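Local coordinates for uncharacterized protein YjgB (PDB 4YGT), which is of unknown function but is a putative secreted lipoprotein of the DUF4309 family in Bacillus subtilis, at residues G74-G79 with I91-T96; V107-L112 with F144-D149; G117-V122 with I131-D136; Y135-Y140 with V155-K160. All blocks are in the same frame, centred on the assembly; numbering follows the deposited sequence.

Interaction 1: residues G74-G79 with I91-T96; sequences GQPGYG and IRYFGT. With EDO (1,2-ethanediol), chain C; SO4 (sulfate ion), chain B.
Tyr78 and Tyr93 form a non-hydrogen-bonded pair in the antiparallel beta hairpin of strands 77-82 and 88-95, and their rings meet in an offset edge-to-face stack. Tyr93 turns its edge toward the face of Tyr78, with Tyr93 CD1 3.6 Å from Tyr78 CE1. Because CG of Tyr93 is anti to its backbone N (chi1 177°) and CG of Tyr78 lies beside its own (chi1 -68°), the side chains lean together and the ring planes meet at 69°. Pro76 extends this apolar patch, its CG 3.6 Å from Tyr93 CE1, while Phe53 meets the Tyr78 ring from outside the hairpin.

Phe94 lays its ring edge against the backbone of residues 77 to 79, its CE2 within 3.7 Å of Gly79 N. Glycine suits positions 77 and 79 because a CB at either would press on Phe94. Gly79 and Arg92 form a hydrogen-bonded pair: Gly79 N gives its proton to Arg92 O at 2.8 Å, and Arg92 N returns one to Gly79 O. The Arg92 side chain ends away from residues 74-79, its NH2 in a salt bridge with Glu90 of the same strand and weakly bonded, at 3.5 Å, to O3 of a sulfate probably from the crystallisation liquor.

Interaction 2: residues V107-L112 with F144-D149; sequences VTPEVL and FVIGTD
Leu112 sets its CD2 methyl squarely over the Phe144 ring, 3.5 Å from the centroid and 1° off the ring normal, a CH-pi contact in which a branched aliphatic chain suits a flat aromatic surface. The other branch, Leu112 CD1, lies 3.8 Å from Phe144 CB, so the leucine fork covers both the ring and its stem. Val107 comes to the same ring obliquely, with CG1 4.3 Å from Phe144 CD2. Two residues along the strand, Ile146 uses its two ends separately: CD1 rests against Val107 O at 3.7 Å, and CG2 touches Pro109 CG at 4.0 Å.

These contacts pack the start of helix 109-116 onto one face of the antiparallel sheet, at strand 140-146. Around them, Leu23 of helix 14-27 and Val155 of the adjacent strand also touch Phe144, while Tyr133 and Tyr135 reach Leu112. An alanine in place of Phe144 would probably open a gap between helix and sheet, leaving Leu112 CD2 without the ring on which it sits.

Behind this apolar layer, Thr108 fixes the helix start. As N-cap, its OG1 accepts from Val111 N at 3.3 Å; its hydroxyl also bonds to Glu110 OE2. The backbone takes part too: Thr108 O accepts from Leu112 N at 3.2 Å and, weakly, from Val111 N.

Interaction 3: residues G117-V122 with I131-D136; sequences GPVNRV and IDYVYD
Asn120 and Arg121 both face Val134, whose O accepts from Arg121 N at 3.2 Å and more weakly from Asn120 N, while Val134 N bonds to Arg121 O at 2.8 Å. The side chains of this pair of residues then converge on Asp136. Asn120 OD1 accepts from Asp136 N at 2.8 Å, the donor standing 56° above the amide plane, and its amide stacks on the Asp136 carboxylate with planes 21° apart. A water also donates to Asp136 O and, weakly, to Asn120 OD1. Arg121 brings NH1 to 2.9 Å from Asp136 OD1 in a salt bridge; OD1 lies in the guanidinium plane, and weaker bonds run from NH2.

Away from the charges, Val119 covers one face of the Tyr135 ring, its CA 3.7 Å from Tyr135 CE1, and puts CG2 3.8 Å from Tyr133 CB. Tyr135 OH lies 3.0 Å from the carbonyl O of Gly117, whose positive phi just after helix 109-116 favours glycine. Val122 crosses Ile131 at about a right angle, CG1 to CG1 tight at 3.5 Å. With Asn120 and Arg121 both opposite Val134, the pairing is a classic beta bulge, here in the hairpin that adds edge strand 121-124 to the sheet.

Interaction 4: residues Y135-Y140 with V155-K160; sequences YDTGRY and VNLKAK. With EDO (1,2-ethanediol), chain F.
Tyr140 and Ala159 approach closely, their CA atoms 4.1 Å apart in an antiparallel non-hydrogen-bonded pair. On the packed side, Tyr140 CB meets Leu157 CD1 at 3.9 Å, and the leucine also touches Ala27, Met32 and Ile41. At the exposed margin of this packing, Tyr140 CD1 lies 3.8 Å from Ala159 CA; the small alanine suits a place beside a bulky ring. Next to it, Lys160 N donates to Arg139 O at 2.8 Å, nearly straight at 171°, tying down the chain terminus.

Tyr140 opens strand 140-146, which pairs antiparallel with strand 152-159. A type II' beta turn from Thr137 to Tyr140 leads into it from strand 131-137, and Gly138, with positive phi, fits the turn's second position, where glycine is favoured.

Beyond the turn the contact loosens. Lys160 bends over it, its CE 3.2 Å from Gly138 O, but its NZ stays 4.5 Å from Asp136 OD2, a carboxylate already in a salt bridge with Arg121. Arg139 points outward, its CB over one face of the Tyr140 ring. An alanine in place of Tyr140 would keep CB against Leu157 but would probably leave a gap beside Ala159 and Arg139 CB. An ethanediol, probably from the crystallisation liquor, spans the exposed end: its O1 accepts from Arg139 NE at 2.8 Å, and its O2 is hydrogen-bonded to Tyr140 OH at 3.1 Å.

All four contacts serve one antiparallel sheet, but at different depths. Interaction 2 is the buried one, held by apolar side-chain packing of a helix onto strand 140-146. Interactions 1 and 3 are hairpin pairings of adjacent strands: the first relies on aromatic rings and glycines, the second, at the sheet edge, adds a salt bridge and a bulge. Interaction 4 mixes a packed flank with an exposed turn and chain terminus. It shares Tyr135 and Asp136 with interaction 3, the two centres about 10 Å apart, and joins interaction 1 through backbone contacts between neighbouring strands 88-95 and 152-159. Interaction 2 meets interaction 3 where Tyr133 packs on Pro109 and Ile146.

Interaction 1: residues G74-G79 with I91-T96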
loop_
_atom_site.group_PDB
_atom_site.type_symbol
_atom_site.label_atom_id
_atom_site.label_comp_id
_atom_site.label_asym_id
_atom_site.label_seq_id
_atom_site.Cartn_x
_atom_site.Cartn_y
_atom_site.Cartn_z
ATOM N N GLY A 74 13.551 9.143 -3.336
ATOM C CA GLY A 74 12.278 9.094 -4.047
ATOM C C GLY A 74 11.694 7.701 -4.140
ATOM O O GLY A 74 10.604 7.528 -4.703
ATOM N N GLN A 75 12.415 6.695 -3.588
ATOM C CA GLN A 75 11.963 5.289 -3.570
ATOM C C GLN A 75 11.069 5.080 -2.321
ATOM O O GLN A 75 11.516 5.320 -1.196
ATOM C CB GLN A 75 13.161 4.305 -3.592
ATOM C CG GLN A 75 14.312 4.636 -4.573
ATOM C CD GLN A 75 13.919 4.538 -6.040
ATOM O OE1 GLN A 75 13.395 3.518 -6.507
ATOM N NE2 GLN A 75 14.185 5.591 -6.808
ATOM N N PRO A 76 9.793 4.692 -2.493
ATOM C CA PRO A 76 8.904 4.582 -1.327
ATOM C C PRO A 76 9.156 3.365 -0.428
ATOM O O PRO A 76 9.830 2.409 -0.809
ATOM C CB PRO A 76 7.513 4.488 -1.967
ATOM C CG PRO A 76 7.764 3.855 -3.281
ATOM C CD PRO A 76 9.067 4.398 -3.749
ATOM N N GLY A 77 8.559 3.418 0.757
ATOM C CA GLY A 77 8.586 2.339 1.722
ATOM C C GLY A 77 7.533 1.307 1.403
ATOM O O GLY A 77 6.482 1.641 0.851
ATOM N N TYR A 78 7.828 0.038 1.706
ATOM C CA TYR A 78 6.894 -1.078 1.512
ATOM C C TYR A 78 6.938 -2.021 2.657
ATOM O O TYR A 78 7.965 -2.154 3.307
ATOM C CB TYR A 78 7.146 -1.920 0.246
ATOM C CG TYR A 78 6.893 -1.223 -1.056
ATOM C CD1 TYR A 78 5.625 -1.211 -1.635
ATOM C CD2 TYR A 78 7.927 -0.610 -1.738
ATOM C CE1 TYR A 78 5.402 -0.576 -2.858
ATOM C CE2 TYR A 78 7.723 0.002 -2.960
ATOM C CZ TYR A 78 6.465 0.045 -3.502
ATOM O OH TYR A 78 6.388 0.709 -4.696
ATOM N N GLY A 79 5.842 -2.748 2.809
ATOM C CA GLY A 79 5.666 -3.813 3.773
ATOM C C GLY A 79 5.022 -4.987 3.070
ATOM O O GLY A 79 4.138 -4.812 2.235
ATOM N N ILE A 91 0.172 -6.214 0.757
ATOM C CA ILE A 91 1.236 -5.267 0.382
ATOM C C ILE A 91 0.841 -3.933 0.998
ATOM O O ILE A 91 -0.322 -3.550 0.929
ATOM C CB ILE A 91 1.531 -5.167 -1.159
ATOM C CG1 ILE A 91 1.767 -6.568 -1.778
ATOM C CG2 ILE A 91 2.731 -4.235 -1.437
ATOM C CD1 ILE A 91 1.818 -6.651 -3.319
ATOM N N ARG A 92 1.791 -3.277 1.660
ATOM C CA ARG A 92 1.614 -1.995 2.297
ATOM C C ARG A 92 2.589 -0.992 1.664
ATOM O O ARG A 92 3.797 -1.223 1.659
ATOM C CB ARG A 92 1.842 -2.172 3.796
ATOM C CG ARG A 92 1.248 -1.094 4.659
ATOM C CD ARG A 92 1.172 -1.560 6.092
ATOM N NE ARG A 92 -0.002 -2.391 6.370
ATOM C CZ ARG A 92 -0.241 -2.954 7.550
ATOM N NH1 ARG A 92 0.628 -2.823 8.542
ATOM N NH2 ARG A 92 -1.325 -3.693 7.732
ATOM N N TYR A 93 2.044 0.090 1.075
ATOM C CA TYR A 93 2.745 1.194 0.422
ATOM C C TYR A 93 2.803 2.371 1.412
ATOM O O TYR A 93 1.761 2.859 1.829
ATOM C CB TYR A 93 2.013 1.552 -0.887
ATOM C CG TYR A 93 2.577 2.732 -1.638
ATOM C CD1 TYR A 93 3.621 2.572 -2.544
ATOM C CD2 TYR A 93 2.055 4.009 -1.463
ATOM C CE1 TYR A 93 4.172 3.667 -3.211
ATOM C CE2 TYR A 93 2.586 5.108 -2.138
ATOM C CZ TYR A 93 3.644 4.932 -3.015
ATOM O OH TYR A 93 4.182 6.017 -3.675
ATOM N N PHE A 94 4.023 2.828 1.785
ATOM C CA PHE A 94 4.178 3.863 2.803
ATOM C C PHE A 94 4.491 5.264 2.264
ATOM O O PHE A 94 4.568 6.223 3.047
ATOM C CB PHE A 94 5.287 3.442 3.753
ATOM C CG PHE A 94 4.867 2.304 4.652
ATOM C CD1 PHE A 94 4.166 2.547 5.833
ATOM C CD2 PHE A 94 5.238 0.995 4.362
ATOM C CE1 PHE A 94 3.800 1.493 6.672
ATOM C CE2 PHE A 94 4.880 -0.053 5.203
ATOM C CZ PHE A 94 4.174 0.198 6.355
ATOM N N GLY A 95 4.651 5.379 0.943
ATOM C CA GLY A 95 5.051 6.633 0.325
ATOM C C GLY A 95 6.509 6.904 0.642
ATOM O O GLY A 95 7.212 6.007 1.111
ATOM N N THR A 96 6.967 8.143 0.429
ATOM C CA THR A 96 8.350 8.556 0.722
ATOM C C THR A 96 8.370 9.520 1.930
ATOM O O THR A 96 7.311 9.945 2.421
ATOM C CB THR A 96 9.004 9.191 -0.530
ATOM O OG1 THR A 96 8.531 10.531 -0.688
ATOM C CG2 THR A 96 8.736 8.401 -1.808
HETATM C C1 EDO C . 13.286 -0.049 -1.520
HETATM O O1 EDO C . 13.158 -0.301 -0.138
HETATM C C2 EDO C . 12.587 1.259 -1.895
HETATM O O2 EDO C . 13.034 2.293 -1.032
HETATM S S SO4 B . -0.838 -5.388 11.983
HETATM O O1 SO4 B . -0.407 -6.736 12.373
HETATM O O2 SO4 B . 0.288 -4.471 11.844
HETATM O O3 SO4 B . -1.559 -5.494 10.709
HETATM O O4 SO4 B . -1.720 -4.814 12.982
#

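Interaction 2: residues V107-L112 with F144-D149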
loop_
_atom_site.group_PDB
_atom_site.type_symbol
_atom_site.label_atom_id
_atom_site.label_comp_id
_atom_site.label_asym_id
_atom_site.label_seq_id
_atom_site.Cartn_x
_atom_site.Cartn_y
_atom_site.Cartn_z
ATOM N N VAL A 107 -2.280 12.707 -0.889
ATOM C CA VAL A 107 -3.415 11.793 -1.047
ATOM C C VAL A 107 -4.388 12.047 0.092
ATOM O O VAL A 107 -4.179 11.610 1.227
ATOM C CB VAL A 107 -3.000 10.299 -1.179
ATOM C CG1 VAL A 107 -4.219 9.384 -1.271
ATOM C CG2 VAL A 107 -2.093 10.097 -2.388
ATOM N N THR A 108 -5.452 12.782 -0.236
ATOM C CA THR A 108 -6.525 13.201 0.670
ATOM C C THR A 108 -7.823 12.436 0.360
ATOM O O THR A 108 -7.967 11.967 -0.771
ATOM C CB THR A 108 -6.745 14.721 0.545
ATOM O OG1 THR A 108 -7.038 15.040 -0.811
ATOM C CG2 THR A 108 -5.550 15.541 1.017
ATOM N N PRO A 109 -8.801 12.333 1.306
ATOM C CA PRO A 109 -10.066 11.633 0.990
ATOM C C PRO A 109 -10.861 12.283 -0.152
ATOM O O PRO A 109 -11.753 11.639 -0.719
ATOM C CB PRO A 109 -10.854 11.725 2.303
ATOM C CG PRO A 109 -9.811 11.909 3.359
ATOM C CD PRO A 109 -8.805 12.805 2.706
ATOM N N GLU A 110 -10.525 13.550 -0.492
ATOM C CA GLU A 110 -11.161 14.306 -1.571
ATOM C C GLU A 110 -10.502 13.983 -2.923
ATOM O O GLU A 110 -11.219 13.874 -3.919
ATOM C CB GLU A 110 -11.176 15.833 -1.285
ATOM C CG GLU A 110 -9.833 16.542 -1.388
ATOM C CD GLU A 110 -9.574 17.613 -0.348
ATOM O OE1 GLU A 110 -10.273 18.654 -0.383
ATOM O OE2 GLU A 110 -8.648 17.426 0.476
ATOM N N VAL A 111 -9.157 13.796 -2.969
ATOM C CA VAL A 111 -8.505 13.440 -4.237
ATOM C C VAL A 111 -8.953 12.021 -4.613
ATOM O O VAL A 111 -9.064 11.727 -5.797
ATOM C CB VAL A 111 -6.959 13.614 -4.306
ATOM C CG1 VAL A 111 -6.523 15.034 -3.952
ATOM C CG2 VAL A 111 -6.226 12.583 -3.469
ATOM N N LEU A 112 -9.291 11.189 -3.602
ATOM C CA LEU A 112 -9.805 9.833 -3.778
ATOM C C LEU A 112 -11.173 9.885 -4.433
ATOM O O LEU A 112 -11.496 9.025 -5.247
ATOM C CB LEU A 112 -9.878 9.080 -2.435
ATOM C CG LEU A 112 -8.556 8.620 -1.808
ATOM C CD1 LEU A 112 -8.808 7.913 -0.494
ATOM C CD2 LEU A 112 -7.788 7.685 -2.740
ATOM N N PHE A 144 -6.986 2.647 1.576
ATOM C CA PHE A 144 -6.269 3.909 1.784
ATOM C C PHE A 144 -6.437 4.306 3.249
ATOM O O PHE A 144 -7.530 4.725 3.645
ATOM C CB PHE A 144 -6.758 5.013 0.849
ATOM C CG PHE A 144 -6.505 4.761 -0.608
ATOM C CD1 PHE A 144 -7.447 4.100 -1.389
ATOM C CD2 PHE A 144 -5.338 5.217 -1.218
ATOM C CE1 PHE A 144 -7.232 3.908 -2.757
ATOM C CE2 PHE A 144 -5.114 5.003 -2.580
ATOM C CZ PHE A 144 -6.071 4.364 -3.343
ATOM N N VAL A 145 -5.378 4.135 4.064
ATOM C CA VAL A 145 -5.448 4.424 5.504
ATOM C C VAL A 145 -5.015 5.884 5.765
ATOM O O VAL A 145 -3.829 6.203 5.741
ATOM C CB VAL A 145 -4.641 3.381 6.323
ATOM C CG1 VAL A 145 -4.726 3.655 7.810
ATOM C CG2 VAL A 145 -5.109 1.960 6.019
ATOM N N ILE A 146 -6.002 6.756 6.030
ATOM C CA ILE A 146 -5.838 8.196 6.269
ATOM C C ILE A 146 -5.709 8.468 7.778
ATOM O O ILE A 146 -6.469 7.932 8.592
ATOM C CB ILE A 146 -7.026 8.973 5.613
ATOM C CG1 ILE A 146 -7.257 8.528 4.130
ATOM C CG2 ILE A 146 -6.901 10.503 5.752
ATOM C CD1 ILE A 146 -6.386 9.184 3.018
ATOM N N GLY A 147 -4.736 9.305 8.126
ATOM C CA GLY A 147 -4.441 9.667 9.509
ATOM C C GLY A 147 -5.364 10.709 10.102
ATOM O O GLY A 147 -6.454 10.945 9.569
ATOM N N THR A 148 -4.935 11.333 11.227
ATOM C CA THR A 148 -5.696 12.392 11.922
ATOM C C THR A 148 -5.818 13.614 11.005
ATOM O O THR A 148 -6.922 14.144 10.845
ATOM C CB THR A 148 -5.090 12.720 13.282
ATOM O OG1 THR A 148 -3.661 12.608 13.205
ATOM C CG2 THR A 148 -5.638 11.818 14.377
ATOM N N ASP A 149 -4.704 14.005 10.341
ATOM C CA ASP A 149 -4.723 15.031 9.305
ATOM C C ASP A 149 -5.276 14.328 8.081
ATOM O O ASP A 149 -5.216 13.093 8.014
ATOM C CB ASP A 149 -3.333 15.647 9.075
ATOM C CG ASP A 149 -2.257 14.689 8.604
ATOM O OD1 ASP A 149 -2.138 13.585 9.194
ATOM O OD2 ASP A 149 -1.494 15.062 7.690
#

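Interaction 3: residues G117-V122 with I131-D136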
loop_
_atom_site.group_PDB
_atom_site.type_symbol
_atom_site.label_atom_id
_atom_site.label_comp_id
_atom_site.label_asym_id
_atom_site.label_seq_id
_atom_site.Cartn_x
_atom_site.Cartn_y
_atom_site.Cartn_z
ATOM N N GLY A 117 -13.894 8.317 -7.764
ATOM C CA GLY A 117 -15.316 8.437 -7.505
ATOM C C GLY A 117 -15.629 8.068 -6.067
ATOM O O GLY A 117 -14.751 8.175 -5.200
ATOM N N PRO A 118 -16.863 7.592 -5.775
ATOM C CA PRO A 118 -17.199 7.254 -4.385
ATOM C C PRO A 118 -16.460 6.022 -3.872
ATOM O O PRO A 118 -16.037 5.154 -4.636
ATOM C CB PRO A 118 -18.722 7.053 -4.412
ATOM C CG PRO A 118 -19.034 6.710 -5.814
ATOM C CD PRO A 118 -18.030 7.428 -6.668
ATOM N N VAL A 119 -16.261 6.003 -2.560
ATOM C CA VAL A 119 -15.558 4.949 -1.830
ATOM C C VAL A 119 -16.546 3.786 -1.585
ATOM O O VAL A 119 -17.725 4.044 -1.330
ATOM C CB VAL A 119 -14.942 5.535 -0.517
ATOM C CG1 VAL A 119 -16.012 6.117 0.423
ATOM C CG2 VAL A 119 -14.072 4.520 0.202
ATOM N N ASN A 120 -16.075 2.523 -1.668
ATOM C CA ASN A 120 -16.957 1.380 -1.419
ATOM C C ASN A 120 -17.315 1.259 0.069
ATOM O O ASN A 120 -18.486 1.067 0.403
ATOM C CB ASN A 120 -16.340 0.084 -1.914
ATOM C CG ASN A 120 -16.236 0.011 -3.419
ATOM O OD1 ASN A 120 -15.198 0.325 -4.015
ATOM N ND2 ASN A 120 -17.320 -0.401 -4.069
ATOM N N ARG A 121 -16.308 1.386 0.953
ATOM C CA ARG A 121 -16.414 1.232 2.413
ATOM C C ARG A 121 -15.565 2.205 3.164
ATOM O O ARG A 121 -14.451 2.511 2.726
ATOM C CB ARG A 121 -15.835 -0.145 2.808
ATOM C CG ARG A 121 -16.774 -1.308 2.879
ATOM C CD ARG A 121 -15.925 -2.552 3.099
ATOM N NE ARG A 121 -16.306 -3.645 2.201
ATOM C CZ ARG A 121 -15.796 -3.831 0.989
ATOM N NH1 ARG A 121 -14.876 -3.004 0.515
ATOM N NH2 ARG A 121 -16.209 -4.844 0.239
ATOM N N VAL A 122 -15.991 2.544 4.377
ATOM C CA VAL A 122 -15.173 3.309 5.302
ATOM C C VAL A 122 -15.121 2.434 6.561
ATOM O O VAL A 122 -16.168 2.077 7.097
ATOM C CB VAL A 122 -15.616 4.770 5.531
ATOM C CG1 VAL A 122 -14.709 5.448 6.546
ATOM C CG2 VAL A 122 -15.588 5.554 4.224
ATOM N N ILE A 131 -8.489 6.134 9.677
ATOM C CA ILE A 131 -9.698 5.735 8.982
ATOM C C ILE A 131 -9.297 5.209 7.587
ATOM O O ILE A 131 -8.449 5.766 6.885
ATOM C CB ILE A 131 -10.843 6.784 8.986
ATOM C CG1 ILE A 131 -12.217 6.088 8.909
ATOM C CG2 ILE A 131 -10.686 7.899 7.945
ATOM C CD1 ILE A 131 -12.718 5.472 10.298
ATOM N N ASP A 132 -9.846 4.071 7.260
ATOM C CA ASP A 132 -9.546 3.336 6.045
ATOM C C ASP A 132 -10.651 3.500 4.988
ATOM O O ASP A 132 -11.768 3.014 5.178
ATOM C CB ASP A 132 -9.376 1.868 6.464
ATOM C CG ASP A 132 -9.114 0.833 5.407
ATOM O OD1 ASP A 132 -8.836 1.217 4.251
ATOM O OD2 ASP A 132 -9.189 -0.366 5.735
ATOM N N TYR A 133 -10.318 4.166 3.864
ATOM C CA TYR A 133 -11.191 4.314 2.694
ATOM C C TYR A 133 -10.935 3.122 1.746
ATOM O O TYR A 133 -9.850 3.027 1.167
ATOM C CB TYR A 133 -10.910 5.647 1.992
ATOM C CG TYR A 133 -11.351 6.855 2.783
ATOM C CD1 TYR A 133 -10.525 7.418 3.750
ATOM C CD2 TYR A 133 -12.586 7.456 2.550
ATOM C CE1 TYR A 133 -10.910 8.552 4.462
ATOM C CE2 TYR A 133 -12.993 8.579 3.270
ATOM C CZ TYR A 133 -12.152 9.120 4.232
ATOM O OH TYR A 133 -12.512 10.238 4.938
ATOM N N VAL A 134 -11.887 2.174 1.647
ATOM C CA VAL A 134 -11.696 0.959 0.850
ATOM C C VAL A 134 -12.335 1.078 -0.532
ATOM O O VAL A 134 -13.517 1.398 -0.647
ATOM C CB VAL A 134 -12.215 -0.310 1.575
ATOM C CG1 VAL A 134 -11.837 -1.578 0.822
ATOM C CG2 VAL A 134 -11.723 -0.377 3.008
ATOM N N TYR A 135 -11.545 0.762 -1.575
ATOM C CA TYR A 135 -11.953 0.702 -2.983
ATOM C C TYR A 135 -11.840 -0.740 -3.482
ATOM O O TYR A 135 -10.767 -1.310 -3.399
ATOM C CB TYR A 135 -11.093 1.651 -3.848
ATOM C CG TYR A 135 -11.515 3.098 -3.717
ATOM C CD1 TYR A 135 -12.507 3.630 -4.534
ATOM C CD2 TYR A 135 -10.945 3.928 -2.755
ATOM C CE1 TYR A 135 -12.920 4.955 -4.399
ATOM C CE2 TYR A 135 -11.337 5.259 -2.624
ATOM C CZ TYR A 135 -12.326 5.771 -3.449
ATOM O OH TYR A 135 -12.724 7.084 -3.319
ATOM N N ASP A 136 -12.950 -1.344 -3.954
ATOM C CA ASP A 136 -12.907 -2.716 -4.459
ATOM C C ASP A 136 -12.291 -2.721 -5.854
ATOM O O ASP A 136 -12.635 -1.870 -6.677
ATOM C CB ASP A 136 -14.294 -3.371 -4.459
ATOM C CG ASP A 136 -14.872 -3.678 -3.080
ATOM O OD1 ASP A 136 -14.079 -3.853 -2.117
ATOM O OD2 ASP A 136 -16.105 -3.831 -2.982
HETATM O O HOH W 1 -14.005 0.672 -7.143
#

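Interaction 4: residues Y135-Y140 with V155-K160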
loop_
_atom_site.group_PDB
_atom_site.type_symbol
_atom_site.label_atom_id
_atom_site.label_comp_id
_atom_site.label_asym_id
_atom_site.label_seq_id
_atom_site.Cartn_x
_atom_site.Cartn_y
_atom_site.Cartn_z
ATOM N N TYR A 135 -11.545 0.762 -1.575
ATOM C CA TYR A 135 -11.953 0.702 -2.983
ATOM C C TYR A 135 -11.840 -0.740 -3.482
ATOM O O TYR A 135 -10.767 -1.310 -3.399
ATOM C CB TYR A 135 -11.093 1.651 -3.848
ATOM C CG TYR A 135 -11.515 3.098 -3.717
ATOM C CD1 TYR A 135 -12.507 3.630 -4.534
ATOM C CD2 TYR A 135 -10.945 3.928 -2.755
ATOM C CE1 TYR A 135 -12.920 4.955 -4.399
ATOM C CE2 TYR A 135 -11.337 5.259 -2.624
ATOM C CZ TYR A 135 -12.326 5.771 -3.449
ATOM O OH TYR A 135 -12.724 7.084 -3.319
ATOM N N ASP A 136 -12.950 -1.344 -3.954
ATOM C CA ASP A 136 -12.907 -2.716 -4.459
ATOM C C ASP A 136 -12.291 -2.721 -5.854
ATOM O O ASP A 136 -12.635 -1.870 -6.677
ATOM C CB ASP A 136 -14.294 -3.371 -4.459
ATOM C CG ASP A 136 -14.872 -3.678 -3.080
ATOM O OD1 ASP A 136 -14.079 -3.853 -2.117
ATOM O OD2 ASP A 136 -16.105 -3.831 -2.982
ATOM N N THR A 137 -11.329 -3.637 -6.088
ATOM C CA THR A 137 -10.572 -3.756 -7.345
ATOM C C THR A 137 -10.522 -5.230 -7.826
ATOM O O THR A 137 -9.506 -5.919 -7.717
ATOM C CB THR A 137 -9.155 -3.156 -7.175
ATOM O OG1 THR A 137 -8.451 -3.906 -6.184
ATOM C CG2 THR A 137 -9.181 -1.682 -6.793
ATOM N N GLY A 138 -11.647 -5.687 -8.340
ATOM C CA GLY A 138 -11.814 -7.048 -8.830
ATOM C C GLY A 138 -11.791 -8.061 -7.708
ATOM O O GLY A 138 -12.666 -8.048 -6.838
ATOM N N ARG A 139 -10.772 -8.933 -7.726
ATOM C CA ARG A 139 -10.524 -9.948 -6.706
ATOM C C ARG A 139 -9.867 -9.340 -5.458
ATOM O O ARG A 139 -9.754 -10.020 -4.438
ATOM C CB ARG A 139 -9.552 -11.002 -7.258
ATOM C CG ARG A 139 -10.042 -11.827 -8.410
ATOM C CD ARG A 139 -9.431 -13.198 -8.327
ATOM N NE ARG A 139 -8.287 -13.322 -9.220
ATOM C CZ ARG A 139 -7.651 -14.462 -9.455
ATOM N NH1 ARG A 139 -8.032 -15.580 -8.849
ATOM N NH2 ARG A 139 -6.632 -14.496 -10.298
ATOM N N TYR A 140 -9.345 -8.103 -5.570
ATOM C CA TYR A 140 -8.588 -7.463 -4.495
ATOM C C TYR A 140 -9.275 -6.192 -3.986
ATOM O O TYR A 140 -10.339 -5.809 -4.484
ATOM C CB TYR A 140 -7.141 -7.158 -5.000
ATOM C CG TYR A 140 -6.547 -8.333 -5.756
ATOM C CD1 TYR A 140 -5.966 -9.401 -5.079
ATOM C CD2 TYR A 140 -6.664 -8.426 -7.145
ATOM C CE1 TYR A 140 -5.473 -10.511 -5.768
ATOM C CE2 TYR A 140 -6.198 -9.546 -7.841
ATOM C CZ TYR A 140 -5.599 -10.582 -7.148
ATOM O OH TYR A 140 -5.110 -11.677 -7.825
ATOM N N VAL A 155 -1.127 2.701 2.123
ATOM C CA VAL A 155 -2.143 2.130 1.241
ATOM C C VAL A 155 -1.908 0.628 1.240
ATOM O O VAL A 155 -0.796 0.195 0.970
ATOM C CB VAL A 155 -2.076 2.740 -0.174
ATOM C CG1 VAL A 155 -3.200 2.208 -1.046
ATOM C CG2 VAL A 155 -2.123 4.262 -0.123
ATOM N N ASN A 156 -2.921 -0.157 1.627
ATOM C CA ASN A 156 -2.843 -1.619 1.689
ATOM C C ASN A 156 -3.528 -2.307 0.532
ATOM O O ASN A 156 -4.595 -1.882 0.101
ATOM C CB ASN A 156 -3.452 -2.143 2.985
ATOM C CG ASN A 156 -2.856 -1.582 4.239
ATOM O OD1 ASN A 156 -1.753 -1.037 4.231
ATOM N ND2 ASN A 156 -3.579 -1.708 5.351
ATOM N N LEU A 157 -2.921 -3.396 0.038
ATOM C CA LEU A 157 -3.524 -4.225 -0.995
ATOM C C LEU A 157 -3.635 -5.648 -0.503
ATOM O O LEU A 157 -2.641 -6.220 -0.070
ATOM C CB LEU A 157 -2.742 -4.173 -2.311
ATOM C CG LEU A 157 -3.358 -4.925 -3.504
ATOM C CD1 LEU A 157 -4.666 -4.312 -3.944
ATOM C CD2 LEU A 157 -2.407 -4.963 -4.631
ATOM N N LYS A 158 -4.851 -6.226 -0.568
ATOM C CA LYS A 158 -5.070 -7.618 -0.177
ATOM C C LYS A 158 -6.198 -8.226 -0.995
ATOM O O LYS A 158 -6.923 -7.494 -1.663
ATOM C CB LYS A 158 -5.318 -7.767 1.342
ATOM C CG LYS A 158 -6.555 -7.091 1.917
ATOM C CD LYS A 158 -6.801 -7.625 3.326
ATOM C CE LYS A 158 -7.714 -6.760 4.154
ATOM N NZ LYS A 158 -7.504 -6.978 5.615
ATOM N N ALA A 159 -6.355 -9.559 -0.945
ATOM C CA ALA A 159 -7.465 -10.225 -1.630
ATOM C C ALA A 159 -8.764 -9.979 -0.892
ATOM O O ALA A 159 -8.766 -9.893 0.351
ATOM C CB ALA A 159 -7.209 -11.719 -1.731
ATOM N N LYS A 160 -9.866 -9.829 -1.648
ATOM C CA LYS A 160 -11.221 -9.684 -1.093
ATOM C C LYS A 160 -11.594 -10.944 -0.273
ATOM O O LYS A 160 -11.392 -12.075 -0.782
ATOM C CB LYS A 160 -12.273 -9.454 -2.205
ATOM C CG LYS A 160 -12.471 -7.992 -2.615
ATOM C CD LYS A 160 -13.940 -7.648 -2.883
ATOM C CE LYS A 160 -14.489 -8.238 -4.179
ATOM N NZ LYS A 160 -15.987 -8.186 -4.294
ATOM O OXT LYS A 160 -12.059 -10.795 0.881
HETATM C C1 EDO F . -6.546 -10.913 -11.933
HETATM O O1 EDO F . -7.616 -11.396 -11.117
HETATM C C2 EDO F . -5.192 -10.863 -11.153
HETATM O O2 EDO F . -4.612 -12.143 -10.880
#